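Local atomic coordinates of blue-light-activated histidine kinase 2 (Erythrobacter litoralis HTCC2594, PDB entry 4R39), a protein that acts as a blue-light-sensing histidine kinase that transfers phosphate from ATP to a histidine, a photoreceptor involved in light-dependent virulence. Residues Q22-Q27 and M40-S45; V120-R125 and T223-E228. All coordinates share one frame; numbering follows the deposited sequence.

Interaction 1. Residues Q22-Q27 and M40-S45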
ATOM      1  N   GLN A  22      -5.154 -17.190   5.617  1.00 28.83           N
ATOM      2  CA  GLN A  22      -5.102 -15.779   5.977  1.00 28.04           C
ATOM      3  C   GLN A  22      -5.549 -14.873   4.830  1.00 26.32           C
ATOM      4  O   GLN A  22      -6.331 -13.952   5.036  1.00 26.14           O
ATOM      5  CB  GLN A  22      -3.693 -15.404   6.432  1.00 28.40           C
ATOM      6  CG  GLN A  22      -3.335 -15.979   7.788  1.00 30.79           C
ATOM      7  CD  GLN A  22      -1.883 -15.754   8.154  1.00 31.85           C
ATOM      8  OE1 GLN A  22      -1.181 -14.970   7.516  1.00 34.13           O
ATOM      9  NE2 GLN A  22      -1.423 -16.450   9.184  1.00 36.61           N
ATOM     10  N   LEU A  23      -5.065 -15.136   3.623  1.00 28.97           N
ATOM     11  CA  LEU A  23      -5.420 -14.296   2.484  1.00 28.85           C
ATOM     12  C   LEU A  23      -6.893 -14.455   2.110  1.00 27.63           C
ATOM     13  O   LEU A  23      -7.514 -13.518   1.609  1.00 29.08           O
ATOM     14  CB  LEU A  23      -4.522 -14.597   1.283  1.00 32.50           C
ATOM     15  CG  LEU A  23      -3.031 -14.353   1.525  1.00 30.23           C
ATOM     16  CD1 LEU A  23      -2.218 -14.811   0.328  1.00 30.02           C
ATOM     17  CD2 LEU A  23      -2.749 -12.890   1.841  1.00 27.47           C
ATOM     18  N   ALA A  24      -7.454 -15.632   2.363  1.00 26.14           N
ATOM     19  CA  ALA A  24      -8.873 -15.852   2.101  1.00 27.38           C
ATOM     20  C   ALA A  24      -9.730 -15.114   3.126  1.00 27.91           C
ATOM     21  O   ALA A  24     -10.738 -14.504   2.767  1.00 28.38           O
ATOM     22  CB  ALA A  24      -9.199 -17.333   2.103  1.00 29.26           C
ATOM     23  N   GLU A  25      -9.337 -15.171   4.396  1.00 33.73           N
ATOM     24  CA  GLU A  25     -10.057 -14.441   5.432  1.00 36.48           C
ATOM     25  C   GLU A  25     -10.098 -12.960   5.090  1.00 37.35           C
ATOM     26  O   GLU A  25     -11.138 -12.318   5.221  1.00 35.88           O
ATOM     27  CB  GLU A  25      -9.424 -14.652   6.811  1.00 41.44           C
ATOM     28  CG  GLU A  25     -10.025 -15.811   7.603  1.00 46.98           C
ATOM     29  CD  GLU A  25     -11.517 -15.647   7.845  1.00 56.97           C
ATOM     30  OE1 GLU A  25     -12.016 -14.503   7.759  1.00 55.71           O
ATOM     31  OE2 GLU A  25     -12.191 -16.666   8.117  1.00 59.32           O
ATOM     32  N   VAL A  26      -8.967 -12.426   4.638  1.00 26.31           N
ATOM     33  CA  VAL A  26      -8.922 -11.049   4.162  1.00 25.43           C
ATOM     34  C   VAL A  26      -9.878 -10.882   2.984  1.00 25.49           C
ATOM     35  O   VAL A  26     -10.705  -9.969   2.974  1.00 25.98           O
ATOM     36  CB  VAL A  26      -7.495 -10.638   3.721  1.00 24.39           C
ATOM     37  CG1 VAL A  26      -7.501  -9.244   3.092  1.00 24.02           C
ATOM     38  CG2 VAL A  26      -6.528 -10.681   4.901  1.00 25.01           C
ATOM     39  N   GLN A  27      -9.766 -11.777   2.004  1.00 26.05           N
ATOM     40  CA  GLN A  27     -10.544 -11.681   0.769  1.00 27.45           C
ATOM     41  C   GLN A  27     -12.048 -11.664   1.025  1.00 29.08           C
ATOM     42  O   GLN A  27     -12.794 -10.962   0.340  1.00 28.90           O
ATOM     43  CB  GLN A  27     -10.202 -12.845  -0.163  1.00 29.17           C
ATOM     44  CG  GLN A  27     -10.966 -12.837  -1.481  1.00 28.77           C
ATOM     45  CD  GLN A  27     -10.613 -14.023  -2.359  1.00 32.03           C
ATOM     46  OE1 GLN A  27      -9.536 -14.604  -2.228  1.00 29.28           O
ATOM     47  NE2 GLN A  27     -11.522 -14.393  -3.253  1.00 35.49           N
ATOM     48  N   MET A  40      -5.985 -12.772  -6.989  1.00 34.51           N
ATOM     49  CA  MET A  40      -4.826 -12.975  -7.852  1.00 33.96           C
ATOM     50  C   MET A  40      -3.593 -13.352  -7.038  1.00 37.04           C
ATOM     51  O   MET A  40      -2.909 -14.326  -7.347  1.00 36.47           O
ATOM     52  CB  MET A  40      -4.554 -11.707  -8.662  1.00 34.17           C
ATOM     53  CG  MET A  40      -5.757 -11.241  -9.467  1.00 40.78           C
ATOM     54  SD  MET A  40      -5.327 -10.321 -10.955  1.00 52.77           S
ATOM     55  CE  MET A  40      -6.954  -9.959 -11.614  1.00 49.18           C
ATOM     56  N   ILE A  41      -3.328 -12.573  -5.991  1.00 33.76           N
ATOM     57  CA  ILE A  41      -2.188 -12.799  -5.103  1.00 26.44           C
ATOM     58  C   ILE A  41      -2.206 -14.211  -4.532  1.00 29.57           C
ATOM     59  O   ILE A  41      -1.161 -14.855  -4.408  1.00 29.55           O
ATOM     60  CB  ILE A  41      -2.213 -11.814  -3.921  1.00 25.15           C
ATOM     61  CG1 ILE A  41      -2.191 -10.364  -4.424  1.00 25.19           C
ATOM     62  CG2 ILE A  41      -1.057 -12.095  -2.954  1.00 27.34           C
ATOM     63  CD1 ILE A  41      -0.812  -9.761  -4.580  1.00 27.06           C
ATOM     64  N   ARG A  42      -3.396 -14.678  -4.170  1.00 26.60           N
ATOM     65  CA  ARG A  42      -3.551 -16.010  -3.604  1.00 29.80           C
ATOM     66  C   ARG A  42      -3.120 -17.069  -4.606  1.00 33.64           C
ATOM     67  O   ARG A  42      -2.338 -17.967  -4.283  1.00 34.10           O
ATOM     68  CB  ARG A  42      -5.000 -16.245  -3.195  1.00 32.99           C
ATOM     69  CG  ARG A  42      -5.398 -15.523  -1.923  1.00 31.96           C
ATOM     70  CD  ARG A  42      -6.805 -15.889  -1.525  1.00 31.18           C
ATOM     71  NE  ARG A  42      -6.910 -17.304  -1.178  1.00 32.75           N
ATOM     72  CZ  ARG A  42      -8.041 -18.000  -1.198  1.00 31.80           C
ATOM     73  NH1 ARG A  42      -9.180 -17.418  -1.551  1.00 29.08           N
ATOM     74  NH2 ARG A  42      -8.034 -19.284  -0.868  1.00 32.01           N
ATOM     75  N   ILE A  43      -3.632 -16.952  -5.826  1.00 29.79           N
ATOM     76  CA  ILE A  43      -3.287 -17.879  -6.895  1.00 29.62           C
ATOM     77  C   ILE A  43      -1.792 -17.859  -7.186  1.00 30.81           C
ATOM     78  O   ILE A  43      -1.153 -18.909  -7.226  1.00 33.54           O
ATOM     79  CB  ILE A  43      -4.065 -17.549  -8.183  1.00 30.55           C
ATOM     80  CG1 ILE A  43      -5.548 -17.867  -7.984  1.00 29.43           C
ATOM     81  CG2 ILE A  43      -3.522 -18.344  -9.372  1.00 33.36           C
ATOM     82  CD1 ILE A  43      -6.449 -17.310  -9.063  1.00 30.21           C
ATOM     83  N   GLN A  44      -1.237 -16.669  -7.394  1.00 34.12           N
ATOM     84  CA  GLN A  44       0.168 -16.544  -7.772  1.00 33.44           C
ATOM     85  C   GLN A  44       1.109 -17.108  -6.703  1.00 36.72           C
ATOM     86  O   GLN A  44       2.147 -17.686  -7.030  1.00 37.92           O
ATOM     87  CB  GLN A  44       0.509 -15.086  -8.083  1.00 29.27           C
ATOM     88  CG  GLN A  44      -0.294 -14.523  -9.245  1.00 33.89           C
ATOM     89  CD  GLN A  44       0.132 -13.121  -9.631  1.00 37.14           C
ATOM     90  OE1 GLN A  44      -0.171 -12.151  -8.932  1.00 34.83           O
ATOM     91  NE2 GLN A  44       0.839 -13.009 -10.750  1.00 40.91           N
ATOM     92  N   SER A  45       0.736 -16.948  -5.435  1.00 31.92           N
ATOM     93  CA  SER A  45       1.500 -17.522  -4.329  1.00 35.06           C
ATOM     94  C   SER A  45       1.629 -19.033  -4.475  1.00 37.54           C
ATOM     95  O   SER A  45       2.725 -19.587  -4.395  1.00 41.72           O
ATOM     96  CB  SER A  45       0.822 -17.214  -2.994  1.00 37.19           C
ATOM     97  OG  SER A  45       1.353 -16.044  -2.400  1.00 35.89           O
TER

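Interaction 2. Residues V120-R125 and T223-E228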
ATOM      1  N   VAL A 120     -11.621  -1.941   7.519  1.00 22.87           N
ATOM      2  CA  VAL A 120     -10.703  -2.910   6.924  1.00 26.38           C
ATOM      3  C   VAL A 120     -10.415  -2.596   5.461  1.00 26.92           C
ATOM      4  O   VAL A 120      -9.259  -2.572   5.044  1.00 24.65           O
ATOM      5  CB  VAL A 120     -11.259  -4.346   7.009  1.00 28.96           C
ATOM      6  CG1 VAL A 120     -10.291  -5.333   6.362  1.00 26.84           C
ATOM      7  CG2 VAL A 120     -11.517  -4.734   8.455  1.00 29.50           C
ATOM      8  N   GLU A 121     -11.470  -2.370   4.683  1.00 24.14           N
ATOM      9  CA  GLU A 121     -11.321  -2.102   3.258  1.00 24.23           C
ATOM     10  C   GLU A 121     -10.464  -0.872   3.011  1.00 26.04           C
ATOM     11  O   GLU A 121      -9.668  -0.836   2.079  1.00 25.22           O
ATOM     12  CB  GLU A 121     -12.683  -1.899   2.600  1.00 27.43           C
ATOM     13  CG  GLU A 121     -13.401  -3.192   2.246  1.00 30.12           C
ATOM     14  CD  GLU A 121     -14.320  -3.050   1.048  1.00 35.39           C
ATOM     15  OE1 GLU A 121     -14.253  -2.008   0.359  1.00 35.98           O
ATOM     16  OE2 GLU A 121     -15.107  -3.987   0.787  1.00 35.43           O
ATOM     17  N   THR A 122     -10.637   0.142   3.846  1.00 22.98           N
ATOM     18  CA  THR A 122      -9.894   1.379   3.692  1.00 20.68           C
ATOM     19  C   THR A 122      -8.411   1.130   3.944  1.00 20.24           C
ATOM     20  O   THR A 122      -7.555   1.641   3.220  1.00 18.98           O
ATOM     21  CB  THR A 122     -10.415   2.454   4.661  1.00 20.76           C
ATOM     22  OG1 THR A 122     -11.817   2.651   4.442  1.00 24.05           O
ATOM     23  CG2 THR A 122      -9.684   3.772   4.454  1.00 20.13           C
ATOM     24  N   ALA A 123      -8.116   0.341   4.971  1.00 15.48           N
ATOM     25  CA  ALA A 123      -6.735   0.071   5.354  1.00 16.65           C
ATOM     26  C   ALA A 123      -6.036  -0.716   4.256  1.00 19.26           C
ATOM     27  O   ALA A 123      -4.939  -0.361   3.828  1.00 17.02           O
ATOM     28  CB  ALA A 123      -6.690  -0.695   6.669  1.00 14.78           C
ATOM     29  N   GLY A 124      -6.683  -1.786   3.805  1.00 20.56           N
ATOM     30  CA  GLY A 124      -6.142  -2.624   2.751  1.00 21.78           C
ATOM     31  C   GLY A 124      -5.810  -1.845   1.494  1.00 18.19           C
ATOM     32  O   GLY A 124      -4.757  -2.052   0.896  1.00 17.95           O
ATOM     33  N   ARG A 125      -6.704  -0.950   1.089  1.00 17.30           N
ATOM     34  CA  ARG A 125      -6.462  -0.127  -0.090  1.00 17.48           C
ATOM     35  C   ARG A 125      -5.265   0.795   0.133  1.00 18.84           C
ATOM     36  O   ARG A 125      -4.380   0.883  -0.718  1.00 20.20           O
ATOM     37  CB  ARG A 125      -7.705   0.692  -0.461  1.00 17.81           C
ATOM     38  CG  ARG A 125      -8.864  -0.142  -1.002  1.00 19.07           C
ATOM     39  CD  ARG A 125      -9.954   0.734  -1.594  1.00 22.14           C
ATOM     40  NE  ARG A 125     -11.277   0.119  -1.495  1.00 23.88           N
ATOM     41  CZ  ARG A 125     -11.806  -0.695  -2.401  1.00 28.93           C
ATOM     42  NH1 ARG A 125     -11.136  -1.017  -3.506  1.00 34.94           N
ATOM     43  NH2 ARG A 125     -13.019  -1.192  -2.202  1.00 29.49           N
ATOM     44  N   THR A 223     -19.765   5.166   3.402  1.00 30.51           N
ATOM     45  CA  THR A 223     -20.625   5.229   2.227  1.00 31.89           C
ATOM     46  C   THR A 223     -20.108   4.342   1.095  1.00 33.51           C
ATOM     47  O   THR A 223     -20.868   3.573   0.511  1.00 35.24           O
ATOM     48  CB  THR A 223     -20.740   6.681   1.728  1.00 34.82           C
ATOM     49  OG1 THR A 223     -21.119   7.530   2.819  1.00 37.78           O
ATOM     50  CG2 THR A 223     -21.771   6.799   0.616  1.00 33.56           C
ATOM     51  N   LEU A 224     -18.819   4.451   0.785  1.00 35.78           N
ATOM     52  CA  LEU A 224     -18.213   3.639  -0.267  1.00 34.72           C
ATOM     53  C   LEU A 224     -18.353   2.148   0.025  1.00 36.78           C
ATOM     54  O   LEU A 224     -18.722   1.366  -0.847  1.00 39.50           O
ATOM     55  CB  LEU A 224     -16.728   3.976  -0.416  1.00 30.63           C
ATOM     56  CG  LEU A 224     -16.366   5.384  -0.893  1.00 33.72           C
ATOM     57  CD1 LEU A 224     -14.858   5.564  -0.886  1.00 33.05           C
ATOM     58  CD2 LEU A 224     -16.924   5.662  -2.274  1.00 33.04           C
ATOM     59  N   ILE A 225     -18.056   1.768   1.262  1.00 34.30           N
ATOM     60  CA  ILE A 225     -18.039   0.367   1.664  1.00 35.59           C
ATOM     61  C   ILE A 225     -19.439  -0.259   1.613  1.00 40.99           C
ATOM     62  O   ILE A 225     -19.596  -1.403   1.183  1.00 39.20           O
ATOM     63  CB  ILE A 225     -17.404   0.228   3.070  1.00 32.77           C
ATOM     64  CG1 ILE A 225     -15.915   0.576   2.992  1.00 32.73           C
ATOM     65  CG2 ILE A 225     -17.558  -1.180   3.622  1.00 31.62           C
ATOM     66  CD1 ILE A 225     -15.273   0.869   4.332  1.00 32.40           C
ATOM     67  N   ALA A 226     -20.452   0.494   2.033  1.00 39.70           N
ATOM     68  CA  ALA A 226     -21.822  -0.014   2.051  1.00 40.61           C
ATOM     69  C   ALA A 226     -22.466  -0.006   0.658  1.00 44.44           C
ATOM     70  O   ALA A 226     -23.389  -0.780   0.395  1.00 44.85           O
ATOM     71  CB  ALA A 226     -22.664   0.777   3.034  1.00 35.49           C
ATOM     72  N   ASP A 227     -21.985   0.868  -0.225  1.00 49.83           N
ATOM     73  CA  ASP A 227     -22.453   0.891  -1.609  1.00 52.45           C
ATOM     74  C   ASP A 227     -22.046  -0.388  -2.328  1.00 52.05           C
ATOM     75  O   ASP A 227     -22.719  -0.833  -3.257  1.00 54.14           O
ATOM     76  CB  ASP A 227     -21.878   2.089  -2.371  1.00 54.06           C
ATOM     77  CG  ASP A 227     -22.525   3.406  -1.976  1.00 59.74           C
ATOM     78  OD1 ASP A 227     -23.644   3.389  -1.420  1.00 59.15           O
ATOM     79  OD2 ASP A 227     -21.907   4.462  -2.238  1.00 59.35           O
ATOM     80  N   GLU A 228     -20.938  -0.975  -1.891  1.00 47.77           N
ATOM     81  CA  GLU A 228     -20.435  -2.209  -2.481  1.00 48.81           C
ATOM     82  C   GLU A 228     -21.246  -3.415  -2.014  1.00 49.94           C
ATOM     83  O   GLU A 228     -20.922  -4.552  -2.350  1.00 51.05           O
ATOM     84  CB  GLU A 228     -18.965  -2.410  -2.108  1.00 47.25           C
ATOM     85  CG  GLU A 228     -18.026  -1.338  -2.651  1.00 43.99           C
ATOM     86  CD  GLU A 228     -16.636  -1.430  -2.059  1.00 43.01           C
ATOM     87  OE1 GLU A 228     -16.463  -2.165  -1.067  1.00 43.01           O
ATOM     88  OE2 GLU A 228     -15.714  -0.769  -2.584  1.00 44.65           O
TER

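Interaction 1. Residues Q22-Q27 and M40-S45
Arg42 NH1 donates a hydrogen bond to Gln27 OE1 at 2.9 Å. The N-H points almost straight at the oxygen (170°), and OE1 lies in the guanidinium plane. Arg42 NH1 lies above the Gln27 amide plane, not in it. Gln27 gets its oxygen there with CG anti to the backbone N (chi1 180°) and an extended chain. It crosses the Arg42 side chain at about a right angle.

Arg42 bends at chi3 and brings its guanidinium over Ala24. The methyl CB of Ala24 lies over the centre of one face, 3.6 Å from Arg42 CZ. The aliphatic part of the arginine is used too. Arg42 CG packs against Leu23 CB at 3.5 Å, and the two chains run past each other in opposite senses. Leu23 CD1 also reaches Ile41 CG2 at 4.4 Å, on the buried side.

Helices 16-27 and 32-48 are antiparallel here, with segment axes 10.2 Å apart at 166°. They form a helical hairpin in the phosphoacceptor region of the kinase. His28, the predicted phosphorylation site, directly follows residues 22-27. Ile41 and Ser45 also touch Val62 of helix 58-75.

The other end of the guanidinium, NH2, makes a salt bridge with Asp20. Arg42 therefore ties two places on helix 16-27 to helix 32-48, with its charge probably balanced by Asp20 and its apolar stem packed on Leu23.

Interaction 2. Residues V120-R125 and T223-E228
The start of helix 120-140, in the ATP-binding (Bergerat-fold) domain, faces the end of the C-terminal helix 221-227, with the CA atoms of Glu121 and Ile225 7.3 Å apart. Van der Waals and ionic contacts lie side by side.

Ile225 supplies the van der Waals packing. Ile225 CG1 rests against Glu121 CB at 4.1 Å. Ile225 CD1 lies beside the Thr122 hydroxyl, 3.9 Å from Thr122 OG1, the two side chains crossing at about a right angle. That hydroxyl has its polar partner elsewhere, in a hydrogen bond with Gln221.

The ionic part is a network of Glu121, Arg125 and Glu228. Arg125 and Glu228 come from facing sides. NH2 of Arg125 meets OE2 of Glu228 in a salt bridge of 2.8 Å, with the guanidinium and carboxylate planes turned 66° apart. Arg125 NH2 also bonds to Glu121 OE1 one helical turn earlier, at 3.0 Å. This second bond is bent (136°), and the donor stands above the Glu121 carboxylate plane. Arg125 reaches both acids with a chain extended from CG to NE.

The two acid side chains pass alongside in opposite senses, their carboxylate planes 35° apart. OE1 of Glu121 lies 2.6 Å from OE1 of Glu228. OE2 of Glu121 has a salt bridge with Arg229.

Two carboxyl oxygens so close would be eased if one acid held a proton. Arg125 and Arg229 probably offset what charge remains. The network joins the end of the modelled chain to the first two turns of helix 120-140.

How the interactions relate
This chain is the C-terminal histidine kinase portion of the photoreceptor. Along it the interactions come in series: interaction 1 closes before interaction 2 opens. Their centres are 18 Å apart and their nearest atoms about 6 Å apart, without touching. Interaction 1 joins two helices of the phosphoacceptor region. Interaction 2 joins helix 120-140 of the ATP-binding domain, a Bergerat fold, to the C-terminal helix 221-227. Helix 32-48 links the two: it carries residues 40-45, while its Leu34 and Asn32 touch Arg125 and Glu228. Helix 58-75 also borders both. Through these neighbours the helical region that follows His28, the predicted phosphorylation site, packs against the ATP-binding domain.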